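Local atomic coordinates of beta-porphyranase B (Bacteroides plebeius, PDB entry 4AWD), a protein that hydrolyses the sulfated red-algal polysaccharide porphyran at linkages between beta-D-galactopyranose and alpha-L-galactopyranose-6-sulfate. Residues W75-P80 with D115-A120. Sequence-based numbering, arbitrary orientation.
Sequences WTNGRP and DKYRLA
Tyr117 reaches from the start of its strand to the loop 75-80 and gives its hydroxyl hydrogen to the backbone carbonyl of Gly78, with OH 2.6 Å from O. The C=O...OH angle is 133°, and the hydroxyl is tilted 30° from the carbonyl plane. A tyrosine suits this place because its long, rigid ring carries the hydroxyl as far as the loop while its flanks pack against carbon. The carbonyl carbon of Arg79 and the Gly78 oxygen lie at the ring's edge, near its plane. Pro80 comes in obliquely, its CA 3.7 Å from CE1 of Tyr117. With chi1 at -178°, which sets CG opposite the backbone N, Lys116 lays CG 3.7 Å above the centre of the Tyr117 ring and its methylenes alongside Pro80, whose compact apolar ring packs on both neighbours; CG to CG, Lys116 and Pro80 are 3.7 Å apart. Lys116 and Tyr117 together face Glu107 in a classic beta bulge, where strand 117-126 of the GH16 beta-sandwich (jelly-roll) begins beside strand 95-107. Roughly opposite Pro80, as seen from Tyr117 OH, CB of Asn77 comes to 3.3 Å of that oxygen, while OD1, turned elsewhere, accepts a bond from Asp110 N and joins the two loops. Gly78, lacking a side chain, presents only backbone to the tyrosine and donates its N-H to Thr83 OG1. The CB of Arg79 points away from residues 115-120; its NH1 donates to Thr288 O and forms a salt bridge with OE2 of Glu287. Arg79 and Glu287, like Trp75, probably bind substrate, as inferred from related enzymes.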
loop_
_atom_site.group_PDB
_atom_site.type_symbol
_atom_site.label_atom_id
_atom_site.label_comp_id
_atom_site.label_asym_id
_atom_site.label_seq_id
_atom_site.Cartn_x
_atom_site.Cartn_y
_atom_site.Cartn_z
ATOM N N TRP A 75 -10.693 -4.906 3.294
ATOM C CA TRP A 75 -10.966 -5.129 1.898
ATOM C C TRP A 75 -11.136 -6.636 1.748
ATOM O O TRP A 75 -10.170 -7.381 1.551
ATOM C CB TRP A 75 -9.808 -4.607 1.054
ATOM C CG TRP A 75 -10.102 -4.500 -0.405
ATOM C CD1 TRP A 75 -11.257 -4.859 -1.040
ATOM C CD2 TRP A 75 -9.205 -4.040 -1.426
ATOM N NE1 TRP A 75 -11.146 -4.633 -2.388
ATOM C CE2 TRP A 75 -9.899 -4.129 -2.657
ATOM C CE3 TRP A 75 -7.890 -3.543 -1.421
ATOM C CZ2 TRP A 75 -9.320 -3.753 -3.876
ATOM C CZ3 TRP A 75 -7.313 -3.169 -2.638
ATOM C CH2 TRP A 75 -8.034 -3.281 -3.850
ATOM N N THR A 76 -12.381 -7.072 1.871
ATOM C CA THR A 76 -12.734 -8.480 2.031
ATOM C C THR A 76 -12.846 -9.199 0.676
ATOM O O THR A 76 -12.441 -10.362 0.523
ATOM C CB THR A 76 -14.072 -8.569 2.801
ATOM O OG1 THR A 76 -13.815 -8.380 4.194
ATOM C CG2 THR A 76 -14.735 -9.921 2.620
ATOM N N ASN A 77 -13.412 -8.487 -0.295
ATOM C CA ASN A 77 -13.555 -8.996 -1.648
ATOM C C ASN A 77 -12.768 -8.139 -2.625
ATOM O O ASN A 77 -13.029 -6.940 -2.765
ATOM C CB ASN A 77 -15.039 -9.077 -2.027
ATOM C CG ASN A 77 -15.812 -9.994 -1.104
ATOM O OD1 ASN A 77 -15.645 -11.221 -1.137
ATOM N ND2 ASN A 77 -16.647 -9.404 -0.256
ATOM N N GLY A 78 -11.790 -8.753 -3.288
ATOM C CA GLY A 78 -10.883 -8.010 -4.185
ATOM C C GLY A 78 -11.566 -7.393 -5.398
ATOM O O GLY A 78 -12.783 -7.458 -5.542
ATOM N N ARG A 79 -10.764 -6.774 -6.260
ATOM C CA ARG A 79 -11.237 -6.233 -7.524
ATOM C C ARG A 79 -11.283 -7.393 -8.499
ATOM O O ARG A 79 -10.247 -7.989 -8.785
ATOM C CB ARG A 79 -10.279 -5.144 -8.039
ATOM C CG ARG A 79 -10.822 -4.340 -9.252
ATOM C CD ARG A 79 -9.976 -3.117 -9.604
ATOM N NE ARG A 79 -9.833 -2.187 -8.484
ATOM C CZ ARG A 79 -8.728 -2.062 -7.743
ATOM N NH1 ARG A 79 -7.653 -2.808 -7.983
ATOM N NH2 ARG A 79 -8.706 -1.200 -6.742
ATOM N N PRO A 80 -12.482 -7.736 -9.003
ATOM C CA PRO A 80 -12.559 -8.893 -9.916
ATOM C C PRO A 80 -11.563 -8.723 -11.077
ATOM O O PRO A 80 -11.403 -7.615 -11.590
ATOM C CB PRO A 80 -14.013 -8.869 -10.409
ATOM C CG PRO A 80 -14.766 -8.082 -9.369
ATOM C CD PRO A 80 -13.801 -7.124 -8.742
ATOM N N ASP A 115 -18.882 -16.631 -10.222
ATOM C CA ASP A 115 -18.018 -16.434 -11.382
ATOM C C ASP A 115 -17.235 -15.127 -11.307
ATOM O O ASP A 115 -16.645 -14.675 -12.300
ATOM C CB ASP A 115 -18.860 -16.454 -12.651
ATOM C CG ASP A 115 -19.756 -17.675 -12.731
ATOM O OD1 ASP A 115 -19.212 -18.791 -12.831
ATOM O OD2 ASP A 115 -20.998 -17.518 -12.675
ATOM N N LYS A 116 -17.238 -14.517 -10.128
ATOM C CA LYS A 116 -16.619 -13.216 -9.945
ATOM C C LYS A 116 -15.103 -13.362 -9.855
ATOM O O LYS A 116 -14.391 -12.592 -10.480
ATOM C CB LYS A 116 -17.198 -12.518 -8.713
ATOM C CG LYS A 116 -16.652 -11.121 -8.462
ATOM C CD LYS A 116 -17.463 -10.347 -7.392
ATOM C CE LYS A 116 -18.899 -10.036 -7.853
ATOM N NZ LYS A 116 -18.904 -9.040 -8.972
ATOM N N TYR A 117 -14.626 -14.373 -9.120
ATOM C CA TYR A 117 -13.187 -14.541 -8.826
ATOM C C TYR A 117 -12.599 -15.877 -9.288
ATOM O O TYR A 117 -13.128 -16.939 -8.975
ATOM C CB TYR A 117 -12.916 -14.384 -7.319
ATOM C CG TYR A 117 -13.353 -13.052 -6.754
ATOM C CD1 TYR A 117 -12.743 -11.867 -7.175
ATOM C CD2 TYR A 117 -14.360 -12.976 -5.792
ATOM C CE1 TYR A 117 -13.130 -10.640 -6.669
ATOM C CE2 TYR A 117 -14.747 -11.753 -5.272
ATOM C CZ TYR A 117 -14.126 -10.586 -5.728
ATOM O OH TYR A 117 -14.495 -9.365 -5.232
ATOM N N ARG A 118 -11.498 -15.809 -10.024
ATOM C CA ARG A 118 -10.767 -17.008 -10.436
ATOM C C ARG A 118 -9.285 -16.881 -10.132
ATOM O O ARG A 118 -8.507 -17.784 -10.436
ATOM C CB ARG A 118 -10.990 -17.318 -11.922
ATOM C CG ARG A 118 -10.428 -16.259 -12.859
ATOM C CD ARG A 118 -10.688 -16.583 -14.306
ATOM N NE ARG A 118 -9.739 -15.901 -15.187
ATOM C CZ ARG A 118 -9.974 -14.744 -15.809
ATOM N NH1 ARG A 118 -11.139 -14.101 -15.661
ATOM N NH2 ARG A 118 -9.036 -14.226 -16.594
ATOM N N LEU A 119 -8.900 -15.755 -9.542
ATOM C CA LEU A 119 -7.538 -15.550 -9.089
ATOM C C LEU A 119 -7.539 -15.212 -7.608
ATOM O O LEU A 119 -8.431 -14.509 -7.103
ATOM C CB LEU A 119 -6.852 -14.438 -9.897
ATOM C CG LEU A 119 -6.441 -14.739 -11.351
ATOM C CD1 LEU A 119 -6.147 -13.449 -12.108
ATOM C CD2 LEU A 119 -5.236 -15.673 -11.410
ATOM N N ALA A 120 -6.544 -15.725 -6.898
ATOM C CA ALA A 120 -6.392 -15.366 -5.500
ATOM C C ALA A 120 -5.058 -14.663 -5.257
ATOM O O ALA A 120 -3.990 -15.155 -5.656
ATOM C CB ALA A 120 -6.569 -16.581 -4.602
#